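PDB 3LOT: 3-keto-5-aminohexanoate cleavage protein from Archaeoglobus fulgidus, which probably catalyses the zinc-dependent cleavage of 3-keto-5-aminohexanoate, as a TIM-barrel member of the beta-keto acid cleavage enzyme family. Local coordinates for residues K282-R285 and I286-L290; I71-E74 and I75-S79; A185-H189 and E190-E194. All blocks are in the same frame, centred on the assembly; numbering follows the deposited sequence.

Interaction 1 of 3, residues K282-R285 and I286-L290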
ATOM      1  N   LYS D 282      -7.315  -7.962  29.277  1.00 11.86           N
ATOM      2  CA  LYS D 282      -6.050  -7.682  28.546  1.00 12.39           C
ATOM      3  C   LYS D 282      -6.199  -6.582  27.493  1.00 12.73           C
ATOM      4  O   LYS D 282      -5.386  -5.643  27.425  1.00 12.19           O
ATOM      5  CB  LYS D 282      -5.542  -8.952  27.885  1.00 12.45           C
ATOM      6  CG  LYS D 282      -4.221  -8.799  27.120  1.00 14.28           C
ATOM      7  CD  LYS D 282      -3.706 -10.187  26.768  1.00 16.59           C
ATOM      8  CE  LYS D 282      -2.287 -10.170  26.290  1.00 17.34           C
ATOM      9  NZ  LYS D 282      -1.404  -9.921  27.439  1.00 15.30           N
HETATM   10  N   MSE D 283      -7.252  -6.679  26.692  1.00 12.50           N
HETATM   11  CA  MSE D 283      -7.412  -5.748  25.604  1.00 13.12           C
HETATM   12  C   MSE D 283      -7.734  -4.379  26.201  1.00 12.44           C
HETATM   13  O   MSE D 283      -7.244  -3.371  25.698  1.00 12.34           O
HETATM   14  CB  MSE D 283      -8.497  -6.211  24.632  1.00 12.74           C
HETATM   15  CG  MSE D 283      -8.622  -5.338  23.379  1.00 15.02           C
HETATM   16 SE   MSE D 283      -6.973  -5.421  22.278  0.75 16.04          SE
HETATM   17  CE  MSE D 283      -6.819  -3.651  22.166  1.00  9.39           C
ATOM     18  N   VAL D 284      -8.497  -4.345  27.298  1.00 12.89           N
ATOM     19  CA  VAL D 284      -8.812  -3.076  28.013  1.00 11.77           C
ATOM     20  C   VAL D 284      -7.561  -2.426  28.595  1.00 12.80           C
ATOM     21  O   VAL D 284      -7.388  -1.208  28.489  1.00 12.99           O
ATOM     22  CB  VAL D 284      -9.922  -3.239  29.079  1.00 12.17           C
ATOM     23  CG1 VAL D 284     -10.085  -1.961  29.948  1.00 10.82           C
ATOM     24  CG2 VAL D 284     -11.298  -3.596  28.385  1.00  8.31           C
ATOM     25  N   ARG D 285      -6.648  -3.234  29.137  1.00 12.69           N
ATOM     26  CA  ARG D 285      -5.365  -2.701  29.570  1.00 11.47           C
ATOM     27  C   ARG D 285      -4.619  -2.026  28.418  1.00 11.65           C
ATOM     28  O   ARG D 285      -4.065  -0.942  28.606  1.00 10.74           O
ATOM     29  CB  ARG D 285      -4.510  -3.798  30.197  1.00 11.52           C
ATOM     30  CG  ARG D 285      -4.984  -4.195  31.599  1.00 11.94           C
ATOM     31  CD  ARG D 285      -3.915  -4.973  32.335  1.00 12.08           C
ATOM     32  NE  ARG D 285      -3.595  -6.234  31.676  1.00 13.56           N
ATOM     33  CZ  ARG D 285      -4.239  -7.393  31.859  1.00 16.37           C
ATOM     34  NH1 ARG D 285      -5.273  -7.501  32.680  1.00 15.21           N
ATOM     35  NH2 ARG D 285      -3.849  -8.467  31.201  1.00 14.81           N
ATOM     36  N   ILE D 286      -4.615  -2.647  27.233  1.00 10.05           N
ATOM     37  CA  ILE D 286      -3.880  -2.093  26.094  1.00 11.22           C
ATOM     38  C   ILE D 286      -4.587  -0.817  25.610  1.00 11.44           C
ATOM     39  O   ILE D 286      -3.959   0.205  25.363  1.00 13.70           O
ATOM     40  CB  ILE D 286      -3.804  -3.158  24.944  1.00 11.08           C
ATOM     41  CG1 ILE D 286      -2.931  -4.353  25.393  1.00 11.59           C
ATOM     42  CG2 ILE D 286      -3.291  -2.536  23.637  1.00  7.77           C
ATOM     43  CD1 ILE D 286      -3.061  -5.573  24.426  1.00 12.00           C
ATOM     44  N   VAL D 287      -5.906  -0.872  25.491  1.00 12.02           N
ATOM     45  CA  VAL D 287      -6.666   0.297  25.082  1.00 12.39           C
ATOM     46  C   VAL D 287      -6.310   1.473  26.014  1.00 12.63           C
ATOM     47  O   VAL D 287      -6.124   2.585  25.572  1.00 13.93           O
ATOM     48  CB  VAL D 287      -8.197   0.011  25.123  1.00 12.12           C
ATOM     49  CG1 VAL D 287      -9.030   1.296  25.165  1.00 11.32           C
ATOM     50  CG2 VAL D 287      -8.600  -0.883  23.932  1.00 11.87           C
ATOM     51  N   LYS D 288      -6.208   1.223  27.311  1.00 13.35           N
ATOM     52  CA  LYS D 288      -5.933   2.293  28.247  1.00 13.39           C
ATOM     53  C   LYS D 288      -4.495   2.804  28.177  1.00 13.87           C
ATOM     54  O   LYS D 288      -4.268   4.013  28.338  1.00 12.50           O
ATOM     55  CB  LYS D 288      -6.315   1.871  29.673  1.00 14.50           C
ATOM     56  CG  LYS D 288      -7.825   1.819  29.890  1.00 14.29           C
ATOM     57  CD  LYS D 288      -8.145   1.286  31.304  1.00 15.96           C
ATOM     58  CE  LYS D 288      -9.654   1.183  31.587  1.00 13.73           C
ATOM     59  NZ  LYS D 288      -9.845   0.485  32.895  1.00 15.30           N
ATOM     60  N   GLU D 289      -3.525   1.920  27.926  1.00 13.39           N
ATOM     61  CA  GLU D 289      -2.172   2.399  27.698  1.00 14.59           C
ATOM     62  C   GLU D 289      -2.093   3.336  26.500  1.00 14.56           C
ATOM     63  O   GLU D 289      -1.308   4.278  26.501  1.00 15.76           O
ATOM     64  CB  GLU D 289      -1.163   1.254  27.514  1.00 14.60           C
ATOM     65  CG  GLU D 289      -0.870   0.498  28.768  1.00 15.47           C
ATOM     66  CD  GLU D 289      -0.195   1.312  29.883  1.00 16.33           C
ATOM     67  OE1 GLU D 289       0.182   2.488  29.711  1.00 19.16           O
ATOM     68  OE2 GLU D 289      -0.046   0.731  30.969  1.00 18.18           O
ATOM     69  N   LEU D 290      -2.926   3.104  25.503  1.00 14.87           N
ATOM     70  CA  LEU D 290      -2.922   3.957  24.334  1.00 15.39           C
ATOM     71  C   LEU D 290      -3.779   5.204  24.534  1.00 15.46           C
ATOM     72  O   LEU D 290      -4.065   5.871  23.579  1.00 16.12           O
ATOM     73  CB  LEU D 290      -3.366   3.172  23.122  1.00 15.31           C
ATOM     74  CG  LEU D 290      -2.428   2.048  22.666  1.00 14.86           C
ATOM     75  CD1 LEU D 290      -3.119   1.218  21.548  1.00 12.34           C
ATOM     76  CD2 LEU D 290      -1.050   2.579  22.241  1.00 14.78           C
TER
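Lys288 lies along Val284, one helical turn earlier, with the two side chains side by side and pointing the same way. Its CB sits 3.5 Å from Val284 O. CG, placed beside its own backbone N by a chi1 of -73°, comes to 3.4 Å from the same Val284 O. From there the chain runs extended: CD passes the Val284 carbonyl and methyl, CE packs at 3.6 Å on Val284 CG1, and NZ ends 3.8 Å from that methyl carbon. The aliphatic part of the lysine thus lines the valine.

On another side of the helix, selenomethionine Met283 starts out away from the following turn but is folded back by its bend at chi2 (64°) and chi3. Its terminal methyl CE reaches Val287 CG2 at 3.7 Å and Ile286 CG2 at 4.0 Å, and the Met283 side chain crosses both at about a right angle. Beneath these contacts runs regular i to i+4 bonding, in which the N-H of Val287 points almost straight (169°) at Met283 O, 2.8 Å from the nitrogen. Ile286 CG1 rests 3.4 Å from Lys282 O, so this branch packs directly on the backbone of the preceding turn.

The polar ends of Lys282, Arg285 and Glu289 face a partner subunit. Glu289 of the second subunit takes Lys282 NZ on OE1 and Arg285 NE on OE2, and Glu289 here forms the same two salt bridges with Lys282 and Arg285 of the second subunit. Toward the interior of its own chain, helix 276-289 lies on helix 243-252 through Lys282, Met283 and Ile286; Met283 also reaches Val257 and Val259 of barrel strand 256-259, and Val284 and Lys288 both pack on Pro294 of strand 293-294.

Interaction 2 of 3, residues I71-E74 and I75-S79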
ATOM      1  N   ILE D  71     -30.720 -17.731  26.076  1.00 12.62           N
ATOM      2  CA  ILE D  71     -29.424 -17.096  26.332  1.00 12.04           C
ATOM      3  C   ILE D  71     -29.532 -15.566  26.382  1.00 12.31           C
ATOM      4  O   ILE D  71     -29.077 -14.909  27.328  1.00 11.51           O
ATOM      5  CB  ILE D  71     -28.387 -17.475  25.260  1.00 12.08           C
ATOM      6  CG1 ILE D  71     -28.108 -18.978  25.319  1.00 11.70           C
ATOM      7  CG2 ILE D  71     -27.099 -16.712  25.466  1.00 12.15           C
ATOM      8  CD1 ILE D  71     -27.217 -19.494  24.233  1.00 11.97           C
ATOM      9  N   CYS D  72     -30.228 -15.002  25.410  1.00 12.72           N
ATOM     10  CA  CYS D  72     -30.307 -13.532  25.307  1.00 12.79           C
ATOM     11  C   CYS D  72     -31.148 -12.953  26.423  1.00 13.11           C
ATOM     12  O   CYS D  72     -30.788 -11.939  27.010  1.00 12.84           O
ATOM     13  CB  CYS D  72     -30.820 -13.112  23.933  1.00 12.99           C
ATOM     14  SG  CYS D  72     -29.646 -13.571  22.677  1.00 13.85           S
ATOM     15  N   ARG D  73     -32.246 -13.626  26.760  1.00 13.68           N
ATOM     16  CA  ARG D  73     -33.100 -13.143  27.821  1.00 13.24           C
ATOM     17  C   ARG D  73     -32.366 -13.142  29.163  1.00 13.02           C
ATOM     18  O   ARG D  73     -32.472 -12.202  29.948  1.00 12.65           O
ATOM     19  CB  ARG D  73     -34.373 -13.995  27.935  1.00 13.71           C
ATOM     20  CG  ARG D  73     -35.318 -13.530  29.063  1.00 17.28           C
ATOM     21  CD  ARG D  73     -36.624 -14.359  29.124  1.00 23.61           C
ATOM     22  NE  ARG D  73     -36.341 -15.800  29.122  1.00 28.12           N
ATOM     23  CZ  ARG D  73     -36.739 -16.674  28.190  1.00 31.41           C
ATOM     24  NH1 ARG D  73     -37.495 -16.310  27.158  1.00 32.57           N
ATOM     25  NH2 ARG D  73     -36.405 -17.958  28.324  1.00 34.22           N
ATOM     26  N   GLU D  74     -31.629 -14.210  29.422  1.00 13.53           N
ATOM     27  CA  GLU D  74     -30.892 -14.345  30.670  1.00 14.18           C
ATOM     28  C   GLU D  74     -29.742 -13.363  30.765  1.00 13.66           C
ATOM     29  O   GLU D  74     -29.474 -12.854  31.855  1.00 13.49           O
ATOM     30  CB  GLU D  74     -30.394 -15.793  30.838  1.00 14.59           C
ATOM     31  CG  GLU D  74     -31.532 -16.810  31.053  1.00 16.55           C
ATOM     32  CD  GLU D  74     -32.099 -16.756  32.467  1.00 18.84           C
ATOM     33  OE1 GLU D  74     -31.313 -16.878  33.419  1.00 25.43           O
ATOM     34  OE2 GLU D  74     -33.315 -16.595  32.634  1.00 23.09           O
ATOM     35  N   ILE D  75     -29.038 -13.097  29.656  1.00 14.36           N
ATOM     36  CA  ILE D  75     -27.991 -12.058  29.691  1.00 13.61           C
ATOM     37  C   ILE D  75     -28.654 -10.705  30.035  1.00 13.58           C
ATOM     38  O   ILE D  75     -28.197  -9.947  30.942  1.00 13.54           O
ATOM     39  CB  ILE D  75     -27.202 -11.927  28.366  1.00 14.71           C
ATOM     40  CG1 ILE D  75     -26.386 -13.194  28.074  1.00 12.87           C
ATOM     41  CG2 ILE D  75     -26.212 -10.730  28.453  1.00 12.03           C
ATOM     42  CD1 ILE D  75     -25.915 -13.307  26.613  1.00 12.95           C
ATOM     43  N   LYS D  76     -29.754 -10.410  29.350  1.00 13.64           N
ATOM     44  CA  LYS D  76     -30.453  -9.100  29.539  1.00 13.56           C
ATOM     45  C   LYS D  76     -30.950  -8.879  30.986  1.00 13.52           C
ATOM     46  O   LYS D  76     -30.935  -7.761  31.470  1.00 12.58           O
ATOM     47  CB  LYS D  76     -31.599  -8.965  28.525  1.00 13.87           C
ATOM     48  CG  LYS D  76     -32.431  -7.692  28.588  1.00 13.04           C
ATOM     49  CD  LYS D  76     -33.450  -7.744  27.468  1.00 14.24           C
ATOM     50  CE  LYS D  76     -34.555  -6.743  27.599  1.00 17.10           C
ATOM     51  NZ  LYS D  76     -35.346  -7.075  28.785  1.00 17.57           N
ATOM     52  N   LYS D  77     -31.369  -9.950  31.662  1.00 14.06           N
ATOM     53  CA  LYS D  77     -31.704  -9.864  33.081  1.00 15.41           C
ATOM     54  C   LYS D  77     -30.566  -9.344  33.943  1.00 14.47           C
ATOM     55  O   LYS D  77     -30.806  -8.626  34.905  1.00 14.04           O
ATOM     56  CB  LYS D  77     -32.092 -11.226  33.641  1.00 16.80           C
ATOM     57  CG  LYS D  77     -33.505 -11.617  33.335  1.00 20.40           C
ATOM     58  CD  LYS D  77     -33.800 -12.980  33.955  1.00 24.31           C
ATOM     59  CE  LYS D  77     -35.021 -13.590  33.310  1.00 26.73           C
ATOM     60  NZ  LYS D  77     -35.285 -14.927  33.889  1.00 28.93           N
ATOM     61  N   GLN D  78     -29.341  -9.752  33.632  1.00 12.75           N
ATOM     62  CA  GLN D  78     -28.182  -9.402  34.441  1.00 12.14           C
ATOM     63  C   GLN D  78     -27.408  -8.179  33.938  1.00 12.04           C
ATOM     64  O   GLN D  78     -26.685  -7.547  34.717  1.00 11.77           O
ATOM     65  CB  GLN D  78     -27.217 -10.578  34.505  1.00 10.93           C
ATOM     66  CG  GLN D  78     -27.823 -11.810  35.144  1.00 12.67           C
ATOM     67  CD  GLN D  78     -26.784 -12.856  35.331  1.00 13.73           C
ATOM     68  OE1 GLN D  78     -25.730 -12.573  35.844  1.00 13.89           O
ATOM     69  NE2 GLN D  78     -27.061 -14.071  34.888  1.00 14.72           N
ATOM     70  N   SER D  79     -27.537  -7.825  32.664  1.00 12.00           N
ATOM     71  CA  SER D  79     -26.632  -6.826  32.109  1.00 12.54           C
ATOM     72  C   SER D  79     -27.280  -5.973  31.043  1.00 13.38           C
ATOM     73  O   SER D  79     -28.177  -6.445  30.341  1.00 14.54           O
ATOM     74  CB  SER D  79     -25.401  -7.549  31.535  1.00 11.78           C
ATOM     75  OG  SER D  79     -24.550  -6.628  30.877  1.00 12.26           O
TER
HETATM   76  O   HOH W   1     -29.959 -14.277  34.008  1.00 14.29           O
HETATM   77  O   HOH W   2     -33.514 -16.079  35.748  1.00 38.94           O
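Lys77 NZ is gripped twice, by Glu74 OE2 at 2.9 Å in a salt bridge and by water 2, which accepts from this NZ at 2.8 Å. The ammonium group meets OE2 on its syn side, 29° out of the carboxylate plane. The two residues are three positions apart on one helix: Lys77 stretches out beyond CG, while Glu74 bends at chi2 (-76°), bringing its carboxylate back alongside the lysine. Its other oxygen, OE1, accepts from water 1 at 3.0 Å. That water also donates to Glu74 O and accepts from Gln78 NE2, joining the glutamate's own carbonyl to the last turn; Gln78 NE2 has a further partner in Glu36 of helix 31-43. Were Glu74 replaced by alanine, the Lys77 ammonium would probably lose its carboxylate mate, and water 1 one of its acceptors.

Helix 65-78 is the crossover of a beta-alpha-beta unit of the TIM barrel, linking parallel strands 48-54 and 82-85. On its barrel side Ile71 and Ile75 lie side by side, Ile71 CG2 touching Ile75 CD1 at 3.8 Å, and both reach Ile51 on strand 48-54. CG1 of Ile75, turned beside its backbone N, lies 3.3 Å from Ile71 O, the carbonyl that accepts Ile75 N at 3.0 Å. Lys76 takes another direction, its NZ salt-bridged to Glu310.

Interaction 3 of 3, residues A185-H189 and E190-E194; sequences AFMFH and EGYLE
Glu190 lays its CG over one face of the Phe186 ring, 3.7 Å from the centroid and only 13° off the ring normal, a CH-pi contact. The carboxylate beyond it is nearly parallel to the ring, the planes lying 17° apart. A second cluster forms round selenomethionine Met187, whose chain bends at chi2 and chi3 to bring CE to 3.5 Å from Tyr192 CD2. SE approaches the same ring obliquely, 4.7 Å from the centroid, as a Met-aromatic contact. Nearer the backbone, Met187 CB packs at 3.6 Å on Leu193 CD1. Leu193 O meets the edge of the Phe188 ring, in its plane, 3.6 Å from CD1.

Backbone bonds of a Schellman motif position these groups as the helix ends. Tyr192 N donates to Met187 O at 2.8 Å, and Gly191 N to Phe188 O at 2.9 Å, the latter from well above the carbonyl plane. Gly191 turns the chain with a positive phi (91°), where a beta carbon would collide with Glu190 O.

Outward, the ring of Phe186 stands edge-to-face with Phe154 and touches Leu206 of the third subunit. Met187 and Tyr192 pack on helix 154-166, and Tyr192 O accepts Lys165 NZ from it, so the end of helix 178-189 is fastened to the preceding helix just before the chain enters strand 197-203.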
ATOM      1  N   ALA D 185     -19.853  -2.405  -0.707  1.00 13.56           N
ATOM      2  CA  ALA D 185     -20.031  -1.160  -1.459  1.00 13.23           C
ATOM      3  C   ALA D 185     -21.187  -1.259  -2.429  1.00 13.15           C
ATOM      4  O   ALA D 185     -22.013  -0.364  -2.517  1.00 12.29           O
ATOM      5  CB  ALA D 185     -18.781  -0.782  -2.220  1.00 11.43           C
ATOM      6  N   PHE D 186     -21.251  -2.383  -3.132  1.00 13.46           N
ATOM      7  CA  PHE D 186     -22.292  -2.589  -4.117  1.00 12.55           C
ATOM      8  C   PHE D 186     -23.672  -2.572  -3.472  1.00 12.03           C
ATOM      9  O   PHE D 186     -24.560  -1.900  -3.974  1.00 11.06           O
ATOM     10  CB  PHE D 186     -22.038  -3.886  -4.877  1.00 11.74           C
ATOM     11  CG  PHE D 186     -23.178  -4.316  -5.763  1.00 13.12           C
ATOM     12  CD1 PHE D 186     -23.335  -3.788  -7.027  1.00 13.80           C
ATOM     13  CD2 PHE D 186     -24.064  -5.277  -5.340  1.00  9.44           C
ATOM     14  CE1 PHE D 186     -24.375  -4.215  -7.864  1.00 15.81           C
ATOM     15  CE2 PHE D 186     -25.084  -5.709  -6.161  1.00 13.81           C
ATOM     16  CZ  PHE D 186     -25.242  -5.182  -7.424  1.00 14.84           C
HETATM   17  N   MSE D 187     -23.848  -3.320  -2.388  1.00 12.28           N
HETATM   18  CA  MSE D 187     -25.142  -3.397  -1.696  1.00 12.94           C
HETATM   19  C   MSE D 187     -25.540  -2.065  -1.073  1.00 12.90           C
HETATM   20  O   MSE D 187     -26.728  -1.710  -1.040  1.00 12.06           O
HETATM   21  CB  MSE D 187     -25.103  -4.472  -0.598  1.00 12.46           C
HETATM   22  CG  MSE D 187     -24.971  -5.944  -1.083  1.00 16.12           C
HETATM   23 SE   MSE D 187     -26.426  -6.473  -2.239  0.75 18.43          SE
HETATM   24  CE  MSE D 187     -27.762  -6.595  -0.819  1.00 17.10           C
ATOM     25  N   PHE D 188     -24.539  -1.326  -0.606  1.00 13.42           N
ATOM     26  CA  PHE D 188     -24.734   0.055  -0.124  1.00 14.12           C
ATOM     27  C   PHE D 188     -25.186   0.932  -1.262  1.00 14.36           C
ATOM     28  O   PHE D 188     -26.220   1.562  -1.161  1.00 13.81           O
ATOM     29  CB  PHE D 188     -23.441   0.555   0.553  1.00 14.01           C
ATOM     30  CG  PHE D 188     -23.399   2.029   0.868  1.00 16.79           C
ATOM     31  CD1 PHE D 188     -24.434   2.666   1.505  1.00 14.25           C
ATOM     32  CD2 PHE D 188     -22.240   2.765   0.596  1.00 19.09           C
ATOM     33  CE1 PHE D 188     -24.358   4.024   1.824  1.00 19.58           C
ATOM     34  CE2 PHE D 188     -22.166   4.124   0.910  1.00 20.33           C
ATOM     35  CZ  PHE D 188     -23.230   4.744   1.538  1.00 19.55           C
ATOM     36  N   HIS D 189     -24.465   0.921  -2.378  1.00 15.58           N
ATOM     37  CA  HIS D 189     -24.801   1.839  -3.451  1.00 17.15           C
ATOM     38  C   HIS D 189     -26.078   1.442  -4.162  1.00 16.62           C
ATOM     39  O   HIS D 189     -26.758   2.272  -4.755  1.00 17.42           O
ATOM     40  CB  HIS D 189     -23.637   2.017  -4.432  1.00 18.24           C
ATOM     41  CG  HIS D 189     -22.431   2.634  -3.787  1.00 22.16           C
ATOM     42  ND1 HIS D 189     -21.142   2.253  -4.093  1.00 22.20           N
ATOM     43  CD2 HIS D 189     -22.329   3.557  -2.799  1.00 23.52           C
ATOM     44  CE1 HIS D 189     -20.299   2.936  -3.336  1.00 24.35           C
ATOM     45  NE2 HIS D 189     -20.991   3.742  -2.554  1.00 24.45           N
ATOM     46  N   GLU D 190     -26.449   0.184  -4.042  1.00 15.81           N
ATOM     47  CA  GLU D 190     -27.708  -0.297  -4.590  1.00 15.75           C
ATOM     48  C   GLU D 190     -28.912   0.032  -3.698  1.00 15.49           C
ATOM     49  O   GLU D 190     -30.047  -0.200  -4.068  1.00 14.68           O
ATOM     50  CB  GLU D 190     -27.609  -1.809  -4.824  1.00 16.07           C
ATOM     51  CG  GLU D 190     -26.750  -2.174  -6.007  1.00 16.14           C
ATOM     52  CD  GLU D 190     -27.331  -1.779  -7.338  1.00 21.87           C
ATOM     53  OE1 GLU D 190     -28.505  -2.134  -7.586  1.00 24.30           O
ATOM     54  OE2 GLU D 190     -26.615  -1.140  -8.161  1.00 21.99           O
ATOM     55  N   GLY D 191     -28.644   0.605  -2.532  1.00 15.06           N
ATOM     56  CA  GLY D 191     -29.681   1.023  -1.628  1.00 15.69           C
ATOM     57  C   GLY D 191     -30.111  -0.010  -0.607  1.00 15.79           C
ATOM     58  O   GLY D 191     -31.079   0.218   0.051  1.00 16.27           O
ATOM     59  N   TYR D 192     -29.429  -1.152  -0.469  1.00 15.55           N
ATOM     60  CA  TYR D 192     -29.943  -2.198   0.428  1.00 16.08           C
ATOM     61  C   TYR D 192     -29.492  -1.981   1.870  1.00 17.28           C
ATOM     62  O   TYR D 192     -30.230  -2.327   2.800  1.00 17.20           O
ATOM     63  CB  TYR D 192     -29.524  -3.585  -0.016  1.00 16.14           C
ATOM     64  CG  TYR D 192     -30.125  -3.999  -1.307  1.00 16.73           C
ATOM     65  CD1 TYR D 192     -31.449  -4.430  -1.375  1.00 20.45           C
ATOM     66  CD2 TYR D 192     -29.373  -3.994  -2.462  1.00 19.02           C
ATOM     67  CE1 TYR D 192     -32.004  -4.818  -2.586  1.00 22.74           C
ATOM     68  CE2 TYR D 192     -29.919  -4.372  -3.674  1.00 22.15           C
ATOM     69  CZ  TYR D 192     -31.223  -4.772  -3.724  1.00 23.11           C
ATOM     70  OH  TYR D 192     -31.716  -5.167  -4.926  1.00 26.83           O
ATOM     71  N   LEU D 193     -28.308  -1.387   2.039  1.00 17.30           N
ATOM     72  CA  LEU D 193     -27.717  -1.208   3.354  1.00 17.60           C
ATOM     73  C   LEU D 193     -27.781   0.276   3.715  1.00 18.04           C
ATOM     74  O   LEU D 193     -27.368   1.128   2.940  1.00 18.94           O
ATOM     75  CB  LEU D 193     -26.277  -1.726   3.322  1.00 16.55           C
ATOM     76  CG  LEU D 193     -26.121  -3.210   2.976  1.00 15.98           C
ATOM     77  CD1 LEU D 193     -24.616  -3.615   2.862  1.00 16.36           C
ATOM     78  CD2 LEU D 193     -26.856  -4.117   4.014  1.00 12.96           C
ATOM     79  N   GLU D 194     -28.267   0.592   4.899  1.00 18.84           N
ATOM     80  CA  GLU D 194     -28.436   1.981   5.295  1.00 19.53           C
ATOM     81  C   GLU D 194     -27.215   2.510   6.057  1.00 19.31           C
ATOM     82  O   GLU D 194     -26.762   1.897   7.032  1.00 18.03           O
ATOM     83  CB  GLU D 194     -29.695   2.126   6.170  1.00 19.73           C
ATOM     84  CG  GLU D 194     -30.185   3.537   6.302  1.00 24.27           C
ATOM     85  CD  GLU D 194     -30.566   4.212   4.950  1.00 30.84           C
ATOM     86  OE1 GLU D 194     -30.780   3.499   3.926  1.00 32.92           O
ATOM     87  OE2 GLU D 194     -30.659   5.479   4.918  1.00 33.18           O
TER
HETATM   88  O   HOH W   3     -28.138   2.567   1.050  1.00 26.85           O

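How the interactions relate
The three contacts lie at separate points round one TIM barrel, each within a helix or at its end, and none touches another. Interactions 1 and 2 come nearest, with about 14 Å between their nearest atoms and 27 Å between centres; interaction 3 is 35 Å from interaction 1 and 33 Å from interaction 2, centre to centre. Interaction 2 is the one close to the metal site of His50, His52 and Glu262: the side chain of Ile71 is about 7 Å from that of His52 and about 12 Å from the zinc ion. Interactions 1 and 3 lie away from that site; interaction 1 forms salt bridges with the second subunit, while interaction 3 meets the third through Phe186.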